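Local coordinates for peptidoglycan DD-endopeptidase ShyB (Vibrio cholerae, PDB 2GU1), which cuts the peptide cross-links between adjacent peptidoglycan strands as a zinc-dependent DD-endopeptidase, probably making way for new glycan strands as the cell wall expands, at residues 125-130 and 165-170; 134-139 and 170-175; 181-184 and 188-191; 196-201 and 269-274. All blocks are in the same frame, centred on the assembly; numbering follows the deposited sequence.

In the fold
Interactions 1, 2 and 3 belong to one antiparallel sheet of the Csd3 second domain and the elements packed on it. Interactions 1 and 2 share I170, and their centres are about 13 Å apart. Interaction 3 continues the sheet: I170 O and A181 N lie 2.7 Å apart, and F189 touches I170. Interaction 4, centred about 10 Å from interaction 3, joins this domain to the M23 peptidase domain. There F189 N approaches E198 OE1 at 2.8 Å, so the edge strand and the loop at the domain junction meet. All four contacts lie away from the catalytic zinc site of H232, D236 and H313.

Interaction 1 (125-130 and 165-170); sequences VANITQ and SEIKAI
Helix 122-132 lies against one face of the antiparallel sheet, and I128 meets I167 and I170 of strand 160-173 there. The contact is apolar, with no hydrogen bond across it. I128 CG1 is the common point. It touches I167 CD1 at 3.8 Å and I170 CD1 at 4.0 Å. I128 places CG1 beside its backbone N and CG2 anti to it (chi1 -67°). The CG1 branch thereby faces the two methyl ends from the strand. The side chains of I128 and I167 cross at about a right angle. I170 CD1 reaches further in, to 4.1 Å from I128 CA, so this methyl also rests on the helix backbone. The helix and strand segments run 31° from parallel, with their axes 10.3 Å apart. This is helix-on-sheet packing in the Csd3 second domain, and I150 of strand 147-157 touches all three isoleucines. Between I167 and I170 the strand carries a classic beta bulge, in which K168 and A169 both face L151. The side chain of N127 comes at I167 from the opposite direction. N127 also touches S272, in a loop of the M23 peptidase range.

Interaction 2 (134-139 and 170-175); sequences DKIDFS and ISFKLA
I136 and F172 make the tight part of this contact. I136 CD1 sits over one face of the F172 ring, 3.7 Å from the ring centroid and 23° off its normal. The methyl is displaced toward the rim, and its nearest ring atom is F172 CD1 at 3.5 Å. This is a CH-pi contact. I136 holds CG1 beside its backbone N (chi1 -61°) and extends it straight on, which carries CD1 to the ring. F172 itself is buried, and its ring also meets F111 edge-to-face. The rest is looser. L174 CD2 comes only to 4.2 Å from I136 CD1, just past the end of strand 160-173. F138 CE2 lies 4.0 Å from F172 CZ, and F172 CZ approaches the F138 ring at its edge. I136 CG2 covers one face of that ring, over its centre. D134 and D137 are exposed, on the outer side of the loop. The loop follows helix 122-132 and folds back to the sheet that this helix packs on. No hydrogen bond joins the two segments. Their hold is dispersion and ring contact, so it probably rests on the fit of the I136 methyl over the F172 face rather than a polar pairing.

Interaction 3 (181-184 and 188-191); sequences AFLA and RFYD
R188 O accepts from A184 N at 2.8 Å, in a nearly straight bond (N-H...O 173°). This bond lies beside the turn of a beta hairpin, strands 179-183 and 189-191, which forms one edge of the five-stranded antiparallel sheet. F182 and Y190 are the hydrogen-bonded pair of the ladder. F182 N gives to Y190 O, and Y190 N gives back to F182 O, each at 2.9 Å. L183 and F189 form the next, non-hydrogen-bonded pair, and their side chains share one face of the sheet. F189 turns its CG beside its own backbone N, anti to the carbonyl carbon (chi1 -81°). The ring then leans across to the partner strand, and CD2 comes 3.5 Å from F182 C. L183 CB covers one face of the F189 ring, 4.1 Å from its centroid. A181 CB touches the same ring at CD2. M132 and V131 of helix 122-132 pack on A181 and F189, respectively. The other face of the sheet carries F182 and Y190. A184 CB packs against the Y190 ring, 3.5 Å from CD2. The tip of Y190 is held by charged neighbours. D186 OD2 bonds to Y190 OH and pairs with R188 NE in a salt bridge. R188 NH2 gives a bent bond to Y190 OH at 2.9 Å, with the oxygen 34° out of the guanidinium plane.

Interaction 4 (196-201 and 269-274); sequences SLERAF and EHNSVY
F201 reaches from the 196-201 loop to H270 and Y274. Its CB sets CG beside the backbone N, anti to the carbonyl carbon (chi1 -56°), and the ring projects between the two partners. On one side CE2 meets H270 CB at 3.8 Å. The F201 and H270 rings are oblique to each other. On the other side CE1 lies over the face of the Y274 ring, 3.5 Å from Y274 CG. CZ, at the tip, touches both H270 CB and Y274 CB. The F201 and Y274 rings stand edge-to-face, with planes at 79° and centroids 5.0 Å apart. V273 CG1 covers the opposite face of Y274. A second, polar link runs from E198 to N271. N271 ND2 gives a weak bond to E198 OE2 at 3.4 Å. A water donates to E198 OE2 and accepts from S272 OG, which ties the carboxylate to the loop a second time. The other oxygen, E198 OE1, takes F189 N. N271 OD1 is gripped by Y274 N at 2.7 Å, nearly along its C=O axis, and by V273 N at 2.8 Å from above the carbonyl plane. The V273 N bond closes an Asx turn, and the two together make an Asx motif in the M23 hairpin loop between strands 265-269 and 274-281, with the aromatic cluster beside it at the junction with the Csd3 second domain.

Interaction 1 (125-130 and 165-170)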
loop_
_atom_site.group_PDB
_atom_site.type_symbol
_atom_site.label_atom_id
_atom_site.label_comp_id
_atom_site.label_asym_id
_atom_site.label_seq_id
_atom_site.Cartn_x
_atom_site.Cartn_y
_atom_site.Cartn_z
ATOM N N VAL A 125 11.928 -4.991 12.063
ATOM C CA VAL A 125 13.132 -4.380 12.619
ATOM C C VAL A 125 13.370 -3.034 11.935
ATOM O O VAL A 125 13.724 -2.047 12.586
ATOM C CB VAL A 125 14.368 -5.282 12.411
ATOM C CG1 VAL A 125 15.642 -4.558 12.865
ATOM C CG2 VAL A 125 14.188 -6.579 13.185
ATOM N N ALA A 126 13.165 -2.998 10.620
ATOM C CA ALA A 126 13.340 -1.767 9.859
ATOM C C ALA A 126 12.340 -0.716 10.350
ATOM O O ALA A 126 12.704 0.435 10.587
ATOM C CB ALA A 126 13.130 -2.035 8.383
ATOM N N ASN A 127 11.083 -1.118 10.508
ATOM C CA ASN A 127 10.045 -0.201 10.979
ATOM C C ASN A 127 10.450 0.360 12.340
ATOM O O ASN A 127 10.354 1.563 12.588
ATOM C CB ASN A 127 8.693 -0.931 11.078
ATOM C CG ASN A 127 7.545 -0.004 11.470
ATOM O OD1 ASN A 127 7.637 1.219 11.322
ATOM N ND2 ASN A 127 6.450 -0.586 11.954
ATOM N N ILE A 128 10.922 -0.517 13.218
ATOM C CA ILE A 128 11.346 -0.105 14.553
ATOM C C ILE A 128 12.510 0.887 14.519
ATOM O O ILE A 128 12.448 1.946 15.153
ATOM C CB ILE A 128 11.745 -1.330 15.410
ATOM C CG1 ILE A 128 10.505 -2.188 15.691
ATOM C CG2 ILE A 128 12.377 -0.872 16.720
ATOM C CD1 ILE A 128 10.793 -3.502 16.400
ATOM N N THR A 129 13.570 0.555 13.787
ATOM C CA THR A 129 14.719 1.452 13.719
ATOM C C THR A 129 14.335 2.783 13.077
ATOM O O THR A 129 14.860 3.831 13.451
ATOM C CB THR A 129 15.906 0.810 12.948
ATOM O OG1 THR A 129 15.472 0.365 11.660
ATOM C CG2 THR A 129 16.462 -0.373 13.727
ATOM N N GLN A 130 13.403 2.736 12.129
ATOM C CA GLN A 130 12.928 3.941 11.448
ATOM C C GLN A 130 12.220 4.859 12.440
ATOM O O GLN A 130 12.557 6.031 12.565
ATOM C CB GLN A 130 11.960 3.563 10.324
ATOM C CG GLN A 130 11.223 4.743 9.705
ATOM C CD GLN A 130 9.953 4.318 8.969
ATOM O OE1 GLN A 130 9.043 3.721 9.561
ATOM N NE2 GLN A 130 9.883 4.629 7.676
ATOM N N SER A 165 -0.150 -8.241 10.466
ATOM C CA SER A 165 0.285 -7.836 11.801
ATOM C C SER A 165 0.601 -6.349 11.830
ATOM O O SER A 165 0.796 -5.732 10.783
ATOM C CB SER A 165 1.546 -8.597 12.210
ATOM O OG SER A 165 2.641 -8.158 11.424
ATOM N N GLU A 166 0.671 -5.793 13.036
ATOM C CA GLU A 166 0.974 -4.372 13.204
ATOM C C GLU A 166 1.611 -4.120 14.565
ATOM O O GLU A 166 1.135 -4.617 15.592
ATOM C CB GLU A 166 -0.304 -3.528 13.069
ATOM C CG GLU A 166 -0.034 -2.025 13.003
ATOM C CD GLU A 166 -1.279 -1.214 12.705
ATOM O OE1 GLU A 166 -2.042 -0.912 13.649
ATOM O OE2 GLU A 166 -1.497 -0.887 11.517
ATOM N N ILE A 167 2.710 -3.375 14.565
ATOM C CA ILE A 167 3.402 -3.037 15.804
ATOM C C ILE A 167 2.607 -1.913 16.453
ATOM O O ILE A 167 2.303 -0.906 15.802
ATOM C CB ILE A 167 4.834 -2.534 15.521
ATOM C CG1 ILE A 167 5.594 -3.581 14.700
ATOM C CG2 ILE A 167 5.530 -2.190 16.826
ATOM C CD1 ILE A 167 7.074 -3.242 14.476
ATOM N N LYS A 168 2.284 -2.072 17.734
ATOM C CA LYS A 168 1.500 -1.072 18.444
ATOM C C LYS A 168 2.305 -0.266 19.455
ATOM O O LYS A 168 1.984 0.891 19.728
ATOM C CB LYS A 168 0.311 -1.740 19.158
ATOM C CG LYS A 168 -0.555 -2.604 18.237
ATOM C CD LYS A 168 -0.748 -1.955 16.854
ATOM C CE LYS A 168 -2.174 -1.448 16.623
ATOM N NZ LYS A 168 -2.609 -0.410 17.602
ATOM N N ALA A 169 3.346 -0.873 20.005
ATOM C CA ALA A 169 4.170 -0.197 20.990
ATOM C C ALA A 169 5.619 -0.669 20.924
ATOM O O ALA A 169 5.901 -1.828 20.615
ATOM C CB ALA A 169 3.606 -0.431 22.393
ATOM N N ILE A 170 6.525 0.248 21.237
ATOM C CA ILE A 170 7.954 -0.020 21.207
ATOM C C ILE A 170 8.552 0.591 22.468
ATOM O O ILE A 170 8.348 1.772 22.739
ATOM C CB ILE A 170 8.605 0.654 19.970
ATOM C CG1 ILE A 170 8.007 0.071 18.684
ATOM C CG2 ILE A 170 10.113 0.485 20.002
ATOM C CD1 ILE A 170 8.479 0.760 17.417
#

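Interaction 2 (134-139 and 170-175)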
loop_
_atom_site.group_PDB
_atom_site.type_symbol
_atom_site.label_atom_id
_atom_site.label_comp_id
_atom_site.label_asym_id
_atom_site.label_seq_id
_atom_site.Cartn_x
_atom_site.Cartn_y
_atom_site.Cartn_z
ATOM N N ASP A 134 15.470 9.011 15.855
ATOM C CA ASP A 134 15.835 10.260 16.519
ATOM C C ASP A 134 15.949 10.127 18.035
ATOM O O ASP A 134 16.651 10.904 18.684
ATOM C CB ASP A 134 14.826 11.358 16.177
ATOM C CG ASP A 134 14.763 11.643 14.693
ATOM O OD1 ASP A 134 15.835 11.842 14.086
ATOM O OD2 ASP A 134 13.647 11.672 14.133
ATOM N N LYS A 135 15.261 9.142 18.599
ATOM C CA LYS A 135 15.294 8.936 20.039
ATOM C C LYS A 135 16.402 7.964 20.436
ATOM O O LYS A 135 16.842 7.960 21.586
ATOM C CB LYS A 135 13.937 8.411 20.526
ATOM C CG LYS A 135 12.746 9.289 20.136
ATOM C CD LYS A 135 12.730 10.622 20.881
ATOM C CE LYS A 135 11.893 10.554 22.154
ATOM N NZ LYS A 135 12.348 9.492 23.089
ATOM N N ILE A 136 16.857 7.151 19.485
ATOM C CA ILE A 136 17.906 6.173 19.759
ATOM C C ILE A 136 18.978 6.091 18.672
ATOM O O ILE A 136 18.672 6.035 17.481
ATOM C CB ILE A 136 17.318 4.748 19.934
ATOM C CG1 ILE A 136 16.347 4.719 21.114
ATOM C CG2 ILE A 136 18.440 3.741 20.158
ATOM C CD1 ILE A 136 15.755 3.349 21.384
ATOM N N ASP A 137 20.236 6.087 19.103
ATOM C CA ASP A 137 21.371 5.967 18.195
ATOM C C ASP A 137 21.727 4.487 18.260
ATOM O O ASP A 137 22.406 4.052 19.190
ATOM C CB ASP A 137 22.556 6.806 18.694
ATOM C CG ASP A 137 23.741 6.796 17.727
ATOM O OD1 ASP A 137 24.168 5.698 17.302
ATOM O OD2 ASP A 137 24.251 7.890 17.399
ATOM N N PHE A 138 21.255 3.715 17.283
ATOM C CA PHE A 138 21.510 2.279 17.257
ATOM C C PHE A 138 22.973 1.915 17.025
ATOM O O PHE A 138 23.295 0.791 16.633
ATOM C CB PHE A 138 20.621 1.599 16.206
ATOM C CG PHE A 138 19.153 1.644 16.540
ATOM C CD1 PHE A 138 18.386 2.766 16.237
ATOM C CD2 PHE A 138 18.548 0.584 17.215
ATOM C CE1 PHE A 138 17.042 2.835 16.604
ATOM C CE2 PHE A 138 17.204 0.642 17.588
ATOM C CZ PHE A 138 16.449 1.769 17.282
ATOM N N SER A 139 23.858 2.869 17.291
ATOM C CA SER A 139 25.287 2.659 17.121
ATOM C C SER A 139 26.018 2.901 18.441
ATOM O O SER A 139 27.012 2.242 18.739
ATOM C CB SER A 139 25.829 3.618 16.061
ATOM O OG SER A 139 24.987 3.640 14.922
ATOM N N ILE A 170 6.525 0.248 21.237
ATOM C CA ILE A 170 7.954 -0.020 21.207
ATOM C C ILE A 170 8.552 0.591 22.468
ATOM O O ILE A 170 8.348 1.772 22.739
ATOM C CB ILE A 170 8.605 0.654 19.970
ATOM C CG1 ILE A 170 8.007 0.071 18.684
ATOM C CG2 ILE A 170 10.113 0.485 20.002
ATOM C CD1 ILE A 170 8.479 0.760 17.417
ATOM N N SER A 171 9.272 -0.202 23.252
ATOM C CA SER A 171 9.880 0.348 24.457
ATOM C C SER A 171 11.257 -0.249 24.692
ATOM O O SER A 171 11.450 -1.459 24.581
ATOM C CB SER A 171 8.995 0.088 25.678
ATOM O OG SER A 171 9.117 -1.254 26.111
ATOM N N PHE A 172 12.215 0.616 25.008
ATOM C CA PHE A 172 13.577 0.183 25.273
ATOM C C PHE A 172 13.965 0.498 26.712
ATOM O O PHE A 172 13.783 1.617 27.188
ATOM C CB PHE A 172 14.570 0.874 24.326
ATOM C CG PHE A 172 14.571 0.326 22.924
ATOM C CD1 PHE A 172 13.602 0.710 22.004
ATOM C CD2 PHE A 172 15.547 -0.580 22.523
ATOM C CE1 PHE A 172 13.609 0.201 20.701
ATOM C CE2 PHE A 172 15.562 -1.095 21.223
ATOM C CZ PHE A 172 14.588 -0.704 20.313
ATOM N N LYS A 173 14.483 -0.506 27.406
ATOM C CA LYS A 173 14.930 -0.322 28.778
ATOM C C LYS A 173 16.426 -0.050 28.638
ATOM O O LYS A 173 17.230 -0.976 28.556
ATOM C CB LYS A 173 14.692 -1.597 29.591
ATOM C CG LYS A 173 13.388 -2.339 29.258
ATOM C CD LYS A 173 12.152 -1.431 29.237
ATOM C CE LYS A 173 11.844 -0.827 30.605
ATOM N NZ LYS A 173 12.895 0.126 31.068
ATOM N N LEU A 174 16.787 1.227 28.584
ATOM C CA LEU A 174 18.179 1.634 28.417
ATOM C C LEU A 174 18.836 2.145 29.691
ATOM O O LEU A 174 18.185 2.746 30.549
ATOM C CB LEU A 174 18.276 2.729 27.349
ATOM C CG LEU A 174 18.308 2.366 25.863
ATOM C CD1 LEU A 174 17.542 1.090 25.597
ATOM C CD2 LEU A 174 17.742 3.535 25.065
ATOM N N ALA A 175 20.139 1.908 29.798
ATOM C CA ALA A 175 20.896 2.372 30.948
ATOM C C ALA A 175 21.035 3.885 30.801
ATOM O O ALA A 175 21.058 4.619 31.788
ATOM C CB ALA A 175 22.265 1.714 30.971
#

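Interaction 3 (181-184 and 188-191)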
loop_
_atom_site.group_PDB
_atom_site.type_symbol
_atom_site.label_atom_id
_atom_site.label_comp_id
_atom_site.label_asym_id
_atom_site.label_seq_id
_atom_site.Cartn_x
_atom_site.Cartn_y
_atom_site.Cartn_z
ATOM N N ALA A 181 7.548 4.357 22.530
ATOM C CA ALA A 181 6.680 4.990 21.548
ATOM C C ALA A 181 5.438 4.127 21.349
ATOM O O ALA A 181 5.500 2.900 21.457
ATOM C CB ALA A 181 7.416 5.163 20.224
ATOM N N PHE A 182 4.318 4.775 21.047
ATOM C CA PHE A 182 3.044 4.082 20.861
ATOM C C PHE A 182 2.353 4.553 19.592
ATOM O O PHE A 182 2.391 5.742 19.268
ATOM C CB PHE A 182 2.131 4.364 22.057
ATOM C CG PHE A 182 2.759 4.054 23.382
ATOM C CD1 PHE A 182 2.756 2.753 23.885
ATOM C CD2 PHE A 182 3.345 5.063 24.136
ATOM C CE1 PHE A 182 3.337 2.465 25.117
ATOM C CE2 PHE A 182 3.927 4.785 25.369
ATOM C CZ PHE A 182 3.920 3.483 25.862
ATOM N N LEU A 183 1.728 3.621 18.877
ATOM C CA LEU A 183 1.017 3.941 17.642
ATOM C C LEU A 183 -0.317 4.587 18.012
ATOM O O LEU A 183 -1.124 3.981 18.697
ATOM C CB LEU A 183 0.772 2.665 16.829
ATOM C CG LEU A 183 0.033 2.761 15.492
ATOM C CD1 LEU A 183 0.724 3.733 14.575
ATOM C CD2 LEU A 183 -0.021 1.377 14.843
ATOM N N ALA A 184 -0.529 5.818 17.559
ATOM C CA ALA A 184 -1.754 6.558 17.846
ATOM C C ALA A 184 -2.818 6.363 16.767
ATOM O O ALA A 184 -2.568 5.769 15.709
ATOM C CB ALA A 184 -1.443 8.050 17.994
ATOM N N ARG A 188 0.480 7.339 13.464
ATOM C CA ARG A 188 1.872 7.706 13.714
ATOM C C ARG A 188 2.244 7.345 15.145
ATOM O O ARG A 188 1.366 7.265 16.011
ATOM C CB ARG A 188 2.089 9.214 13.519
ATOM C CG ARG A 188 1.914 9.697 12.094
ATOM C CD ARG A 188 2.358 11.148 11.962
ATOM N NE ARG A 188 1.595 12.058 12.816
ATOM C CZ ARG A 188 1.942 13.324 13.046
ATOM N NH1 ARG A 188 3.037 13.817 12.485
ATOM N NH2 ARG A 188 1.197 14.100 13.825
ATOM N N PHE A 189 3.539 7.136 15.389
ATOM C CA PHE A 189 4.041 6.813 16.727
ATOM C C PHE A 189 4.382 8.085 17.499
ATOM O O PHE A 189 5.000 8.994 16.944
ATOM C CB PHE A 189 5.318 5.970 16.660
ATOM C CG PHE A 189 5.074 4.511 16.437
ATOM C CD1 PHE A 189 4.875 4.015 15.155
ATOM C CD2 PHE A 189 5.033 3.633 17.520
ATOM C CE1 PHE A 189 4.636 2.651 14.948
ATOM C CE2 PHE A 189 4.794 2.268 17.322
ATOM C CZ PHE A 189 4.597 1.781 16.034
ATOM N N TYR A 190 3.999 8.119 18.771
ATOM C CA TYR A 190 4.257 9.259 19.660
ATOM C C TYR A 190 4.987 8.770 20.906
ATOM O O TYR A 190 4.851 7.601 21.283
ATOM C CB TYR A 190 2.938 9.894 20.117
ATOM C CG TYR A 190 2.188 10.641 19.037
ATOM C CD1 TYR A 190 2.115 12.040 19.055
ATOM C CD2 TYR A 190 1.540 9.959 18.011
ATOM C CE1 TYR A 190 1.412 12.735 18.077
ATOM C CE2 TYR A 190 0.829 10.646 17.019
ATOM C CZ TYR A 190 0.771 12.034 17.063
ATOM O OH TYR A 190 0.074 12.721 16.098
ATOM N N ASP A 191 5.765 9.645 21.542
ATOM C CA ASP A 191 6.425 9.244 22.776
ATOM C C ASP A 191 5.423 9.501 23.899
ATOM O O ASP A 191 4.314 9.972 23.634
ATOM C CB ASP A 191 7.740 10.008 23.019
ATOM C CG ASP A 191 7.567 11.517 23.076
ATOM O OD1 ASP A 191 6.500 12.007 23.503
ATOM O OD2 ASP A 191 8.537 12.216 22.709
#

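Interaction 4 (196-201 and 269-274)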
loop_
_atom_site.group_PDB
_atom_site.type_symbol
_atom_site.label_atom_id
_atom_site.label_comp_id
_atom_site.label_asym_id
_atom_site.label_seq_id
_atom_site.Cartn_x
_atom_site.Cartn_y
_atom_site.Cartn_z
ATOM N N SER A 196 5.145 13.517 18.405
ATOM C CA SER A 196 5.155 12.538 17.322
ATOM C C SER A 196 6.587 12.243 16.896
ATOM O O SER A 196 7.400 13.159 16.784
ATOM C CB SER A 196 4.381 13.050 16.110
ATOM O OG SER A 196 4.606 12.204 14.990
ATOM N N LEU A 197 6.884 10.972 16.650
ATOM C CA LEU A 197 8.217 10.564 16.221
ATOM C C LEU A 197 8.315 10.562 14.698
ATOM O O LEU A 197 9.400 10.382 14.143
ATOM C CB LEU A 197 8.560 9.159 16.740
ATOM C CG LEU A 197 8.699 8.894 18.245
ATOM C CD1 LEU A 197 9.483 10.022 18.909
ATOM C CD2 LEU A 197 7.334 8.774 18.868
ATOM N N GLU A 198 7.182 10.767 14.031
ATOM C CA GLU A 198 7.126 10.770 12.569
ATOM C C GLU A 198 6.614 12.098 12.020
ATOM O O GLU A 198 5.682 12.684 12.563
ATOM C CB GLU A 198 6.237 9.614 12.101
ATOM C CG GLU A 198 6.771 8.271 12.558
ATOM C CD GLU A 198 5.853 7.109 12.240
ATOM O OE1 GLU A 198 4.804 6.974 12.907
ATOM O OE2 GLU A 198 6.187 6.332 11.324
ATOM N N ARG A 199 7.220 12.574 10.937
ATOM C CA ARG A 199 6.812 13.852 10.367
ATOM C C ARG A 199 5.430 13.824 9.745
ATOM O O ARG A 199 4.968 12.785 9.287
ATOM C CB ARG A 199 7.833 14.334 9.332
ATOM C CG ARG A 199 9.145 14.801 9.949
ATOM C CD ARG A 199 9.755 15.939 9.144
ATOM N NE ARG A 199 10.254 15.504 7.846
ATOM C CZ ARG A 199 10.685 16.335 6.900
ATOM N NH1 ARG A 199 10.673 17.645 7.110
ATOM N NH2 ARG A 199 11.136 15.856 5.747
ATOM N N ALA A 200 4.771 14.976 9.746
ATOM C CA ALA A 200 3.444 15.107 9.168
ATOM C C ALA A 200 3.576 15.146 7.651
ATOM O O ALA A 200 4.688 15.145 7.109
ATOM C CB ALA A 200 2.770 16.384 9.667
ATOM N N PHE A 201 2.437 15.195 6.970
ATOM C CA PHE A 201 2.413 15.207 5.515
ATOM C C PHE A 201 1.974 16.556 4.973
ATOM O O PHE A 201 1.363 17.361 5.682
ATOM C CB PHE A 201 1.410 14.176 4.992
ATOM C CG PHE A 201 1.650 12.771 5.476
ATOM C CD1 PHE A 201 0.575 11.967 5.853
ATOM C CD2 PHE A 201 2.925 12.229 5.489
ATOM C CE1 PHE A 201 0.771 10.640 6.234
ATOM C CE2 PHE A 201 3.135 10.903 5.869
ATOM C CZ PHE A 201 2.060 10.106 6.239
ATOM N N GLU A 269 5.808 4.428 0.304
ATOM C CA GLU A 269 5.383 3.965 1.614
ATOM C C GLU A 269 5.997 4.943 2.599
ATOM O O GLU A 269 7.218 5.096 2.660
ATOM C CB GLU A 269 5.876 2.542 1.881
ATOM C CG GLU A 269 5.517 2.031 3.265
ATOM C CD GLU A 269 5.737 0.534 3.415
ATOM O OE1 GLU A 269 6.853 0.061 3.102
ATOM O OE2 GLU A 269 4.795 -0.170 3.848
ATOM N N HIS A 270 5.138 5.621 3.349
ATOM C CA HIS A 270 5.567 6.618 4.315
ATOM C C HIS A 270 5.878 6.006 5.672
ATOM O O HIS A 270 6.840 6.402 6.331
ATOM C CB HIS A 270 4.488 7.685 4.424
ATOM C CG HIS A 270 4.185 8.339 3.115
ATOM N ND1 HIS A 270 5.105 9.121 2.449
ATOM C CD2 HIS A 270 3.099 8.269 2.309
ATOM C CE1 HIS A 270 4.599 9.503 1.290
ATOM N NE2 HIS A 270 3.383 8.998 1.180
ATOM N N ASN A 271 5.051 5.052 6.086
ATOM C CA ASN A 271 5.265 4.341 7.343
ATOM C C ASN A 271 4.411 3.077 7.322
ATOM O O ASN A 271 3.879 2.712 6.277
ATOM C CB ASN A 271 4.944 5.234 8.554
ATOM C CG ASN A 271 3.458 5.488 8.735
ATOM O OD1 ASN A 271 2.634 5.072 7.925
ATOM N ND2 ASN A 271 3.111 6.186 9.816
ATOM N N SER A 272 4.287 2.403 8.459
ATOM C CA SER A 272 3.515 1.166 8.529
ATOM C C SER A 272 2.037 1.293 8.151
ATOM O O SER A 272 1.385 0.296 7.837
ATOM C CB SER A 272 3.617 0.575 9.942
ATOM O OG SER A 272 3.253 1.532 10.927
ATOM N N VAL A 273 1.520 2.518 8.152
ATOM C CA VAL A 273 0.110 2.745 7.862
ATOM C C VAL A 273 -0.202 3.462 6.538
ATOM O O VAL A 273 -1.137 3.088 5.825
ATOM C CB VAL A 273 -0.527 3.554 9.030
ATOM C CG1 VAL A 273 -1.973 3.887 8.730
ATOM C CG2 VAL A 273 -0.412 2.757 10.341
ATOM N N TYR A 274 0.589 4.478 6.214
ATOM C CA TYR A 274 0.360 5.299 5.023
ATOM C C TYR A 274 1.186 5.048 3.763
ATOM O O TYR A 274 2.382 4.779 3.825
ATOM C CB TYR A 274 0.546 6.771 5.392
ATOM C CG TYR A 274 -0.428 7.304 6.408
ATOM C CD1 TYR A 274 -1.687 7.767 6.018
ATOM C CD2 TYR A 274 -0.091 7.356 7.764
ATOM C CE1 TYR A 274 -2.583 8.271 6.945
ATOM C CE2 TYR A 274 -0.987 7.859 8.703
ATOM C CZ TYR A 274 -2.229 8.320 8.282
ATOM O OH TYR A 274 -3.103 8.859 9.190
HETATM O O HOH W 1 5.559 3.367 11.358
#